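Local coordinates for suppressor protein MPT5 (PDB 5BZ1), which binds specific sequences in the 3'-UTRs of target mRNAs through its Pumilio-homology domain and thereby regulates gene expression after transcription, at residues L44-I49 with K78-Q83; F52-I57 with Y86-Q91; L65-C70 with L102-D107. One frame throughout, in Å; residues are numbered along the deposited sequence.

Contact 1. Residues L44-I49 with K78-Q83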
loop_
_atom_site.group_PDB
_atom_site.type_symbol
_atom_site.label_atom_id
_atom_site.label_comp_id
_atom_site.label_asym_id
_atom_site.label_seq_id
_atom_site.Cartn_x
_atom_site.Cartn_y
_atom_site.Cartn_z
ATOM N N LEU A 44 7.447 -10.519 40.503
ATOM C CA LEU A 44 6.501 -10.073 41.528
ATOM C C LEU A 44 5.333 -9.308 40.898
ATOM O O LEU A 44 4.163 -9.582 41.179
ATOM C CB LEU A 44 7.210 -9.197 42.567
ATOM C CG LEU A 44 8.157 -9.901 43.544
ATOM C CD1 LEU A 44 9.062 -8.907 44.260
ATOM C CD2 LEU A 44 7.372 -10.706 44.560
ATOM N N MET A 45 5.673 -8.355 40.039
ATOM C CA MET A 45 4.708 -7.532 39.321
ATOM C C MET A 45 3.748 -8.390 38.499
ATOM O O MET A 45 2.531 -8.182 38.526
ATOM C CB MET A 45 5.481 -6.597 38.393
ATOM C CG MET A 45 4.681 -5.616 37.596
ATOM S SD MET A 45 5.772 -4.887 36.358
ATOM C CE MET A 45 7.179 -4.408 37.362
ATOM N N TYR A 46 4.314 -9.356 37.779
ATOM C CA TYR A 46 3.568 -10.185 36.838
ATOM C C TYR A 46 2.396 -10.908 37.491
ATOM O O TYR A 46 1.275 -10.866 36.985
ATOM C CB TYR A 46 4.504 -11.205 36.182
ATOM C CG TYR A 46 3.878 -11.963 35.036
ATOM C CD1 TYR A 46 3.949 -11.474 33.740
ATOM C CD2 TYR A 46 3.218 -13.166 35.247
ATOM C CE1 TYR A 46 3.380 -12.155 32.689
ATOM C CE2 TYR A 46 2.641 -13.857 34.200
ATOM C CZ TYR A 46 2.727 -13.344 32.922
ATOM O OH TYR A 46 2.158 -14.020 31.868
ATOM N N GLU A 47 2.660 -11.574 38.611
ATOM C CA GLU A 47 1.638 -12.369 39.285
ATOM C C GLU A 47 0.471 -11.522 39.790
ATOM O O GLU A 47 -0.665 -11.997 39.856
ATOM C CB GLU A 47 2.253 -13.165 40.438
ATOM C CG GLU A 47 3.230 -14.237 39.984
ATOM C CD GLU A 47 2.587 -15.255 39.061
ATOM O OE1 GLU A 47 1.415 -15.618 39.296
ATOM O OE2 GLU A 47 3.252 -15.687 38.097
ATOM N N GLN A 48 0.754 -10.269 40.134
ATOM C CA GLN A 48 -0.273 -9.377 40.663
ATOM C C GLN A 48 -1.077 -8.655 39.579
ATOM O O GLN A 48 -2.243 -8.325 39.786
ATOM C CB GLN A 48 0.336 -8.361 41.639
ATOM C CG GLN A 48 0.820 -8.970 42.966
ATOM C CD GLN A 48 1.243 -7.914 43.977
ATOM O OE1 GLN A 48 0.905 -6.736 43.843
ATOM N NE2 GLN A 48 1.983 -8.335 44.997
ATOM N N ILE A 49 -0.464 -8.416 38.425
ATOM C CA ILE A 49 -1.126 -7.635 37.380
ATOM C C ILE A 49 -1.763 -8.493 36.281
ATOM O O ILE A 49 -2.539 -7.985 35.472
ATOM C CB ILE A 49 -0.174 -6.597 36.739
ATOM C CG1 ILE A 49 0.868 -7.285 35.853
ATOM C CG2 ILE A 49 0.491 -5.736 37.816
ATOM C CD1 ILE A 49 1.800 -6.315 35.149
ATOM N N LYS A 78 5.239 -14.190 28.361
ATOM C CA LYS A 78 4.654 -13.486 27.220
ATOM C C LYS A 78 3.544 -14.302 26.549
ATOM O O LYS A 78 2.544 -13.747 26.090
ATOM C CB LYS A 78 5.727 -13.078 26.202
ATOM C CG LYS A 78 5.170 -12.324 24.996
ATOM C CD LYS A 78 6.274 -11.686 24.163
ATOM C CE LYS A 78 6.923 -10.535 24.909
ATOM N NZ LYS A 78 8.270 -10.219 24.363
ATOM N N THR A 79 3.720 -15.620 26.509
ATOM C CA THR A 79 2.701 -16.510 25.961
ATOM C C THR A 79 1.413 -16.445 26.790
ATOM O O THR A 79 0.309 -16.404 26.238
ATOM C CB THR A 79 3.214 -17.961 25.875
ATOM O OG1 THR A 79 4.336 -18.015 24.984
ATOM C CG2 THR A 79 2.128 -18.888 25.357
ATOM N N LEU A 80 1.556 -16.419 28.112
ATOM C CA LEU A 80 0.397 -16.316 28.994
ATOM C C LEU A 80 -0.310 -14.970 28.826
ATOM O O LEU A 80 -1.541 -14.914 28.806
ATOM C CB LEU A 80 0.799 -16.547 30.453
ATOM C CG LEU A 80 -0.321 -16.447 31.489
ATOM C CD1 LEU A 80 -1.494 -17.330 31.091
ATOM C CD2 LEU A 80 0.179 -16.819 32.881
ATOM N N LEU A 81 0.470 -13.895 28.702
ATOM C CA LEU A 81 -0.080 -12.563 28.440
ATOM C C LEU A 81 -0.916 -12.552 27.159
ATOM O O LEU A 81 -2.034 -12.031 27.136
ATOM C CB LEU A 81 1.045 -11.524 28.341
ATOM C CG LEU A 81 0.715 -10.184 27.668
ATOM C CD1 LEU A 81 -0.333 -9.414 28.446
ATOM C CD2 LEU A 81 1.958 -9.328 27.485
ATOM N N ILE A 82 -0.364 -13.129 26.097
ATOM C CA ILE A 82 -1.045 -13.165 24.809
ATOM C C ILE A 82 -2.264 -14.090 24.860
ATOM O O ILE A 82 -3.303 -13.787 24.273
ATOM C CB ILE A 82 -0.077 -13.575 23.680
ATOM C CG1 ILE A 82 0.974 -12.482 23.468
ATOM C CG2 ILE A 82 -0.826 -13.836 22.380
ATOM C CD1 ILE A 82 2.039 -12.827 22.437
ATOM N N GLN A 83 -2.135 -15.207 25.575
ATOM C CA GLN A 83 -3.257 -16.119 25.786
ATOM C C GLN A 83 -4.432 -15.412 26.456
ATOM O O GLN A 83 -5.589 -15.728 26.191
ATOM C CB GLN A 83 -2.827 -17.321 26.635
ATOM C CG GLN A 83 -2.435 -18.558 25.832
ATOM C CD GLN A 83 -1.651 -19.570 26.655
ATOM O OE1 GLN A 83 -1.274 -19.301 27.798
ATOM N NE2 GLN A 83 -1.400 -20.738 26.076
#

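Contact 2. Residues F52-I57 with Y86-Q91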
loop_
_atom_site.group_PDB
_atom_site.type_symbol
_atom_site.label_atom_id
_atom_site.label_comp_id
_atom_site.label_asym_id
_atom_site.label_seq_id
_atom_site.Cartn_x
_atom_site.Cartn_y
_atom_site.Cartn_z
ATOM N N PHE A 52 -5.257 -8.281 35.164
ATOM C CA PHE A 52 -5.601 -6.952 34.666
ATOM C C PHE A 52 -4.885 -6.597 33.364
ATOM O O PHE A 52 -4.798 -5.418 33.006
ATOM C CB PHE A 52 -5.259 -5.892 35.717
ATOM C CG PHE A 52 -5.883 -6.136 37.063
ATOM C CD1 PHE A 52 -7.131 -5.617 37.364
ATOM C CD2 PHE A 52 -5.212 -6.868 38.032
ATOM C CE1 PHE A 52 -7.710 -5.832 38.605
ATOM C CE2 PHE A 52 -5.783 -7.086 39.277
ATOM C CZ PHE A 52 -7.033 -6.569 39.563
ATOM N N PHE A 53 -4.375 -7.608 32.666
ATOM C CA PHE A 53 -3.627 -7.401 31.427
ATOM C C PHE A 53 -4.358 -6.515 30.416
ATOM O O PHE A 53 -3.773 -5.578 29.871
ATOM C CB PHE A 53 -3.274 -8.745 30.786
ATOM C CG PHE A 53 -2.038 -9.378 31.353
ATOM C CD1 PHE A 53 -1.008 -8.588 31.846
ATOM C CD2 PHE A 53 -1.900 -10.759 31.391
ATOM C CE1 PHE A 53 0.139 -9.160 32.370
ATOM C CE2 PHE A 53 -0.754 -11.340 31.912
ATOM C CZ PHE A 53 0.266 -10.540 32.403
ATOM N N LEU A 54 -5.633 -6.807 30.175
ATOM C CA LEU A 54 -6.414 -6.027 29.219
ATOM C C LEU A 54 -6.598 -4.592 29.704
ATOM O O LEU A 54 -6.471 -3.645 28.922
ATOM C CB LEU A 54 -7.778 -6.669 28.962
ATOM C CG LEU A 54 -8.673 -5.885 27.996
ATOM C CD1 LEU A 54 -8.008 -5.765 26.629
ATOM C CD2 LEU A 54 -10.049 -6.521 27.869
ATOM N N ASP A 55 -6.883 -4.439 30.996
ATOM C CA ASP A 55 -7.099 -3.124 31.592
ATOM C C ASP A 55 -5.856 -2.242 31.441
ATOM O O ASP A 55 -5.949 -1.084 31.035
ATOM C CB ASP A 55 -7.461 -3.271 33.074
ATOM C CG ASP A 55 -8.541 -4.315 33.314
ATOM O OD1 ASP A 55 -9.684 -3.937 33.652
ATOM O OD2 ASP A 55 -8.241 -5.517 33.162
ATOM N N LEU A 56 -4.695 -2.808 31.758
ATOM C CA LEU A 56 -3.431 -2.081 31.691
ATOM C C LEU A 56 -3.050 -1.702 30.257
ATOM O O LEU A 56 -2.583 -0.590 30.002
ATOM C CB LEU A 56 -2.317 -2.905 32.339
ATOM C CG LEU A 56 -2.525 -3.191 33.825
ATOM C CD1 LEU A 56 -1.378 -4.012 34.394
ATOM C CD2 LEU A 56 -2.683 -1.893 34.597
ATOM N N ILE A 57 -3.257 -2.632 29.330
ATOM C CA ILE A 57 -2.990 -2.405 27.911
ATOM C C ILE A 57 -3.741 -1.177 27.390
ATOM O O ILE A 57 -3.244 -0.449 26.526
ATOM C CB ILE A 57 -3.348 -3.668 27.089
ATOM C CG1 ILE A 57 -2.203 -4.679 27.157
ATOM C CG2 ILE A 57 -3.661 -3.330 25.635
ATOM C CD1 ILE A 57 -2.570 -6.065 26.657
ATOM N N TYR A 86 -5.707 -12.244 23.512
ATOM C CA TYR A 86 -5.912 -12.435 22.071
ATOM C C TYR A 86 -7.369 -12.307 21.581
ATOM O O TYR A 86 -7.590 -11.814 20.474
ATOM C CB TYR A 86 -5.236 -13.715 21.538
ATOM C CG TYR A 86 -5.977 -15.016 21.776
ATOM C CD1 TYR A 86 -7.000 -15.431 20.926
ATOM C CD2 TYR A 86 -5.629 -15.847 22.830
ATOM C CE1 TYR A 86 -7.668 -16.626 21.140
ATOM C CE2 TYR A 86 -6.287 -17.038 23.049
ATOM C CZ TYR A 86 -7.303 -17.422 22.206
ATOM O OH TYR A 86 -7.950 -18.612 22.435
ATOM N N PRO A 87 -8.364 -12.729 22.392
ATOM C CA PRO A 87 -9.724 -12.496 21.884
ATOM C C PRO A 87 -10.090 -11.008 21.767
ATOM O O PRO A 87 -11.075 -10.688 21.101
ATOM C CB PRO A 87 -10.613 -13.160 22.943
ATOM C CG PRO A 87 -9.735 -14.191 23.596
ATOM C CD PRO A 87 -8.371 -13.566 23.610
ATOM N N ASN A 88 -9.312 -10.123 22.390
ATOM C CA ASN A 88 -9.670 -8.708 22.466
ATOM C C ASN A 88 -8.889 -7.790 21.531
ATOM O O ASN A 88 -8.896 -6.572 21.717
ATOM C CB ASN A 88 -9.513 -8.195 23.900
ATOM C CG ASN A 88 -10.150 -9.113 24.918
ATOM O OD1 ASN A 88 -11.371 -9.266 24.958
ATOM N ND2 ASN A 88 -9.323 -9.726 25.757
ATOM N N VAL A 89 -8.228 -8.364 20.529
ATOM C CA VAL A 89 -7.352 -7.587 19.650
ATOM C C VAL A 89 -8.050 -6.448 18.899
ATOM O O VAL A 89 -7.428 -5.424 18.627
ATOM C CB VAL A 89 -6.571 -8.479 18.652
ATOM C CG1 VAL A 89 -5.532 -9.318 19.385
ATOM C CG2 VAL A 89 -7.521 -9.375 17.866
ATOM N N PHE A 90 -9.329 -6.618 18.566
ATOM C CA PHE A 90 -10.067 -5.541 17.907
ATOM C C PHE A 90 -10.220 -4.339 18.827
ATOM O O PHE A 90 -9.935 -3.206 18.437
ATOM C CB PHE A 90 -11.454 -5.996 17.434
ATOM C CG PHE A 90 -12.276 -4.880 16.834
ATOM C CD1 PHE A 90 -12.021 -4.434 15.543
ATOM C CD2 PHE A 90 -13.295 -4.271 17.560
ATOM C CE1 PHE A 90 -12.768 -3.401 14.983
ATOM C CE2 PHE A 90 -14.046 -3.238 17.009
ATOM C CZ PHE A 90 -13.782 -2.803 15.716
ATOM N N GLN A 91 -10.690 -4.594 20.044
ATOM C CA GLN A 91 -10.876 -3.545 21.043
ATOM C C GLN A 91 -9.561 -2.836 21.347
ATOM O O GLN A 91 -9.510 -1.613 21.498
ATOM C CB GLN A 91 -11.442 -4.149 22.329
ATOM C CG GLN A 91 -11.432 -3.201 23.521
ATOM C CD GLN A 91 -11.843 -3.890 24.801
ATOM O OE1 GLN A 91 -11.962 -5.114 24.844
ATOM N NE2 GLN A 91 -12.067 -3.109 25.850
#

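Contact 3. Residues L65-C70 with L102-D107. With nucleotides of chain B.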
loop_
_atom_site.group_PDB
_atom_site.type_symbol
_atom_site.label_atom_id
_atom_site.label_comp_id
_atom_site.label_asym_id
_atom_site.label_seq_id
_atom_site.Cartn_x
_atom_site.Cartn_y
_atom_site.Cartn_z
ATOM N N LEU A 65 3.919 0.562 30.925
ATOM C CA LEU A 65 4.468 -0.552 31.697
ATOM C C LEU A 65 4.439 -1.849 30.891
ATOM O O LEU A 65 5.432 -2.579 30.840
ATOM C CB LEU A 65 3.720 -0.742 33.020
ATOM C CG LEU A 65 4.258 -1.895 33.869
ATOM C CD1 LEU A 65 5.719 -1.661 34.203
ATOM C CD2 LEU A 65 3.452 -2.090 35.143
ATOM N N VAL A 66 3.299 -2.127 30.262
ATOM C CA VAL A 66 3.147 -3.325 29.439
ATOM C C VAL A 66 4.214 -3.384 28.342
ATOM O O VAL A 66 4.839 -4.427 28.126
ATOM C CB VAL A 66 1.739 -3.406 28.812
ATOM C CG1 VAL A 66 1.661 -4.548 27.818
ATOM C CG2 VAL A 66 0.678 -3.575 29.894
ATOM N N GLN A 67 4.427 -2.260 27.664
ATOM C CA GLN A 67 5.442 -2.179 26.619
ATOM C C GLN A 67 6.848 -2.430 27.161
ATOM O O GLN A 67 7.630 -3.149 26.544
ATOM C CB GLN A 67 5.389 -0.820 25.919
ATOM C CG GLN A 67 4.176 -0.610 25.023
ATOM C CD GLN A 67 4.204 0.732 24.324
ATOM O OE1 GLN A 67 4.978 0.942 23.390
ATOM N NE2 GLN A 67 3.366 1.654 24.782
ATOM N N LYS A 68 7.168 -1.833 28.306
ATOM C CA LYS A 68 8.478 -2.034 28.918
ATOM C C LYS A 68 8.653 -3.504 29.277
ATOM O O LYS A 68 9.697 -4.104 29.013
ATOM C CB LYS A 68 8.634 -1.175 30.175
ATOM C CG LYS A 68 10.086 -0.893 30.537
ATOM C CD LYS A 68 10.762 -0.131 29.403
ATOM C CE LYS A 68 12.252 -0.015 29.619
ATOM N NZ LYS A 68 12.826 1.070 28.780
ATOM N N LEU A 69 7.608 -4.072 29.869
ATOM C CA LEU A 69 7.586 -5.470 30.275
ATOM C C LEU A 69 7.924 -6.403 29.107
ATOM O O LEU A 69 8.585 -7.426 29.297
ATOM C CB LEU A 69 6.208 -5.799 30.848
ATOM C CG LEU A 69 6.080 -6.565 32.164
ATOM C CD1 LEU A 69 7.322 -6.419 33.027
ATOM C CD2 LEU A 69 4.847 -6.078 32.915
ATOM N N CYS A 70 7.488 -6.038 27.900
ATOM C CA CYS A 70 7.774 -6.828 26.700
ATOM C C CYS A 70 9.268 -7.031 26.442
ATOM O O CYS A 70 9.662 -7.979 25.760
ATOM C CB CYS A 70 7.125 -6.196 25.465
ATOM S SG CYS A 70 5.336 -6.417 25.386
ATOM N N LEU A 102 -0.135 -3.195 21.722
ATOM C CA LEU A 102 -0.206 -4.339 20.818
ATOM C C LEU A 102 0.907 -4.331 19.766
ATOM O O LEU A 102 1.449 -5.389 19.424
ATOM C CB LEU A 102 -1.588 -4.422 20.160
ATOM C CG LEU A 102 -1.879 -5.697 19.369
ATOM C CD1 LEU A 102 -1.481 -6.907 20.190
ATOM C CD2 LEU A 102 -3.350 -5.778 18.997
ATOM N N GLN A 103 1.251 -3.147 19.264
ATOM C CA GLN A 103 2.368 -3.010 18.332
ATOM C C GLN A 103 3.658 -3.529 18.966
ATOM O O GLN A 103 4.437 -4.234 18.323
ATOM C CB GLN A 103 2.558 -1.549 17.915
ATOM C CG GLN A 103 1.519 -1.005 16.942
ATOM C CD GLN A 103 1.622 0.499 16.781
ATOM O OE1 GLN A 103 2.667 1.024 16.396
ATOM N NE2 GLN A 103 0.535 1.206 17.087
ATOM N N LYS A 104 3.876 -3.172 20.229
ATOM C CA LYS A 104 5.071 -3.602 20.952
ATOM C C LYS A 104 5.065 -5.115 21.171
ATOM O O LYS A 104 6.091 -5.779 21.009
ATOM C CB LYS A 104 5.180 -2.878 22.297
ATOM C CG LYS A 104 6.473 -3.170 23.051
ATOM C CD LYS A 104 7.695 -2.825 22.201
ATOM C CE LYS A 104 9.001 -3.176 22.910
ATOM N NZ LYS A 104 9.289 -2.279 24.058
ATOM N N ILE A 105 3.902 -5.650 21.535
ATOM C CA ILE A 105 3.749 -7.087 21.752
ATOM C C ILE A 105 4.078 -7.874 20.483
ATOM O O ILE A 105 4.878 -8.814 20.519
ATOM C CB ILE A 105 2.330 -7.431 22.245
ATOM C CG1 ILE A 105 2.128 -6.911 23.671
ATOM C CG2 ILE A 105 2.087 -8.934 22.199
ATOM C CD1 ILE A 105 0.705 -7.050 24.188
ATOM N N ILE A 106 3.462 -7.485 19.369
ATOM C CA ILE A 106 3.751 -8.093 18.072
ATOM C C ILE A 106 5.235 -7.971 17.737
ATOM O O ILE A 106 5.851 -8.917 17.243
ATOM C CB ILE A 106 2.920 -7.431 16.945
ATOM C CG1 ILE A 106 1.435 -7.748 17.120
ATOM C CG2 ILE A 106 3.393 -7.889 15.567
ATOM C CD1 ILE A 106 0.523 -6.852 16.306
ATOM N N ASP A 107 5.807 -6.804 18.016
ATOM C CA ASP A 107 7.193 -6.517 17.659
ATOM C C ASP A 107 8.192 -7.386 18.422
ATOM O O ASP A 107 9.334 -7.553 17.987
ATOM C CB ASP A 107 7.504 -5.041 17.907
ATOM C CG ASP A 107 8.724 -4.564 17.144
ATOM O OD1 ASP A 107 8.800 -4.811 15.921
ATOM O OD2 ASP A 107 9.608 -3.941 17.767
ATOM P P U B 9 3.635 10.391 20.926
ATOM O OP1 U B 9 4.790 9.525 21.278
ATOM O OP2 U B 9 2.806 10.063 19.740
ATOM O "O5'" U B 9 2.679 10.461 22.198
ATOM C "C5'" U B 9 1.422 11.123 22.157
ATOM C "C4'" U B 9 0.527 10.623 23.259
ATOM O "O4'" U B 9 0.209 9.231 23.016
ATOM C "C3'" U B 9 1.151 10.638 24.645
ATOM O "O3'" U B 9 1.016 11.900 25.276
ATOM C "C2'" U B 9 0.424 9.508 25.368
ATOM O "O2'" U B 9 -0.825 9.950 25.884
ATOM C "C1'" U B 9 0.162 8.519 24.230
ATOM N N1 U B 9 1.154 7.418 24.169
ATOM C C2 U B 9 0.978 6.334 25.015
ATOM O O2 U B 9 0.063 6.263 25.818
ATOM N N3 U B 9 1.920 5.338 24.900
ATOM C C4 U B 9 2.992 5.317 24.033
ATOM O O4 U B 9 3.756 4.349 24.050
ATOM C C5 U B 9 3.101 6.468 23.184
ATOM C C6 U B 9 2.199 7.454 23.269
ATOM P P U B 7 -2.244 11.778 13.764
ATOM O OP1 U B 7 -3.485 11.626 14.572
ATOM O OP2 U B 7 -1.858 13.136 13.296
ATOM O "O5'" U B 7 -1.031 11.153 14.595
ATOM C "C5'" U B 7 -0.538 11.786 15.775
ATOM C "C4'" U B 7 0.903 11.424 16.060
ATOM O "O4'" U B 7 0.960 10.137 16.740
ATOM C "C3'" U B 7 1.809 11.296 14.831
ATOM O "O3'" U B 7 3.134 11.722 15.172
ATOM C "C2'" U B 7 1.817 9.790 14.588
ATOM O "O2'" U B 7 2.923 9.312 13.852
ATOM C "C1'" U B 7 1.807 9.262 16.020
ATOM N N1 U B 7 1.308 7.887 16.174
ATOM C C2 U B 7 2.250 6.888 16.378
ATOM O O2 U B 7 3.450 7.107 16.408
ATOM N N3 U B 7 1.744 5.620 16.530
ATOM C C4 U B 7 0.413 5.257 16.514
ATOM O O4 U B 7 0.118 4.070 16.670
ATOM C C5 U B 7 -0.500 6.349 16.311
ATOM C C6 U B 7 -0.037 7.598 16.155
HETATM O O HOH W 1 8.025 0.743 23.556
#

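Contact 1. Residues L44-I49 with K78-Q83
Tyr46 reaches from helix 38-49 to helix 75-85 and sets its hydroxyl against Leu80. Its OH lies 3.2 Å from Leu80 CB and 3.6 Å from Leu80 CD2, while the ring carbon CE2 is 4.1 Å from that same methyl. That methyl flanks the rim of the ring, nearly level with it, rather than lying over a face. Leu81 comes nearest through its backbone N, 3.6 Å from Tyr46 OH, with its CB farther off at 4.5 Å. The backbones stay well apart, with 9.5 Å between the CA atoms of Tyr46 and Leu81, so a long, flat side chain suits the gap. Tyr46 holds CG trans to its own nitrogen (chi1 -171°), which carries the ring out across the space between the helices. The buried hydroxyl is satisfied by the carbonyl oxygen of Gln77, to which it donates a hydrogen bond one turn before Leu81. Further out, Phe53 meets the tyrosine ring edge-to-face and Leu73 packs against it, so aromatic and aliphatic neighbours help to fix its orientation. Tyr46 belongs to the first Pumilio repeat and Leu80 to the second. A buried side chain joining successive repeats in this way fits the right-handed all-helical solenoid of PUF proteins.

Contact 2. Residues F52-I57 with Y86-Q91
Leu54 leans across to Asn88 and Gln91 from a helical turn secured by the bond from Leu56 N to Phe52 O, 2.9 Å long. Its two methyls divide the work. Leu54 CD1 rests 4.0 Å from Asn88 CB, whereas Leu54 CD2 meets the amide ends, lying 3.9 Å from Asn88 ND2 and 3.8 Å from Gln91 OE1. These are van der Waals contacts, in which a branched aliphatic group packs beside two amides. Leu54 CB points toward 86-91, and with CG trans to N (chi1 178°) the two methyls come against Asn88 and Gln91. Gln91 also has its CG trans to N and keeps an extended chain, long enough to bring OE1 over from the helix that begins at Val89. Asn88 stands at the N-cap position of that helix, though its side chain makes no capping bond and is turned to Leu54. Leucine suits this partly exposed seam because it also packs on Ile85 of helix 75-85, while the amides suit the side nearer solvent. Phe53, just before it in the chain, packs on Leu81 and Ile85. The seam joins the short helices 53-57 and 89-93, which occupy equivalent places in the second and third Pumilio repeats of this PUF solenoid.

Contact 3. Residues L65-C70 with L102-D107
The amide of Gln67 lies between Lys104 and the RNA, its plane roughly parallel to that of the uracil of U9 of chain B, whose O4 is near its level, so the two meet end-on, not stacked. Gln67 NE2 donates to O4 of U9 of chain B over 2.8 Å, nearly straight at an N-H...O angle of 160°. On the protein side, Gln67 OE1 lies 4.0 Å from Lys104 CB and accepts a hydrogen from a water that is also weakly bound by Lys104 NZ. The extended chain of Gln67 carries its amide to the base, and a weak bond from NE2 to Asn63 O helps to orient it. Glutamine suits this place because its N-H can read a uracil carbonyl while its methylenes pack on the next helix.

Lys104 supplies that packing: its CB touches Gln67 CG at 3.7 Å, and its CG lies beside Cys70 CB. Bends at chi2 (57°) and chi4 fold the chain back, so that Lys104 NZ donates to Gln67 O over 3.1 Å, from 53° above the carbonyl plane. Its charge has a further, long and weak partner in Asp71. Deeper in, Cys70 SG packs on Ile105 CG1 at 3.7 Å, the short cysteine side chain suiting the close approach of the backbones.

Beside Lys104, Gln103 NE2 reaches O4 of U7 of chain B over 2.9 Å, and Thr99 OG1 engages the same nitrogen. The second and third repeats thus each offer a glutamine to a uracil O4, consistent with the PUF code for uracil.

Helices 62-69 and 98-107 stand side by side in this row. Leu65 and Leu69 face helices 22-32 and 38-49 on one flank, while Leu102 and Ile106 pack on helix 141-151 on the other.

The three contacts join consecutive Pumilio repeats, with centres about 12 Å from one another, and differ in depth from the RNA. Contact 3 binds uridines directly; the nearest atoms of contacts 2 and 1 lie about 8 and 12 Å from the nucleic acid. Contacts 1 and 2 meet where Leu81 CD1 packs 3.4 Å from Phe53 CG. Contact 1 reaches contact 3 through Lys78, whose NZ is 3.0 Å from Cys70 O and bonds to it, and through Met45 and Ile49 against Leu69. Contacts 2 and 3 share an apolar interior, with Ile57 CG1 3.9 Å from Val66 CG1. Their segments alternate along the chain, as in stacked helical repeats.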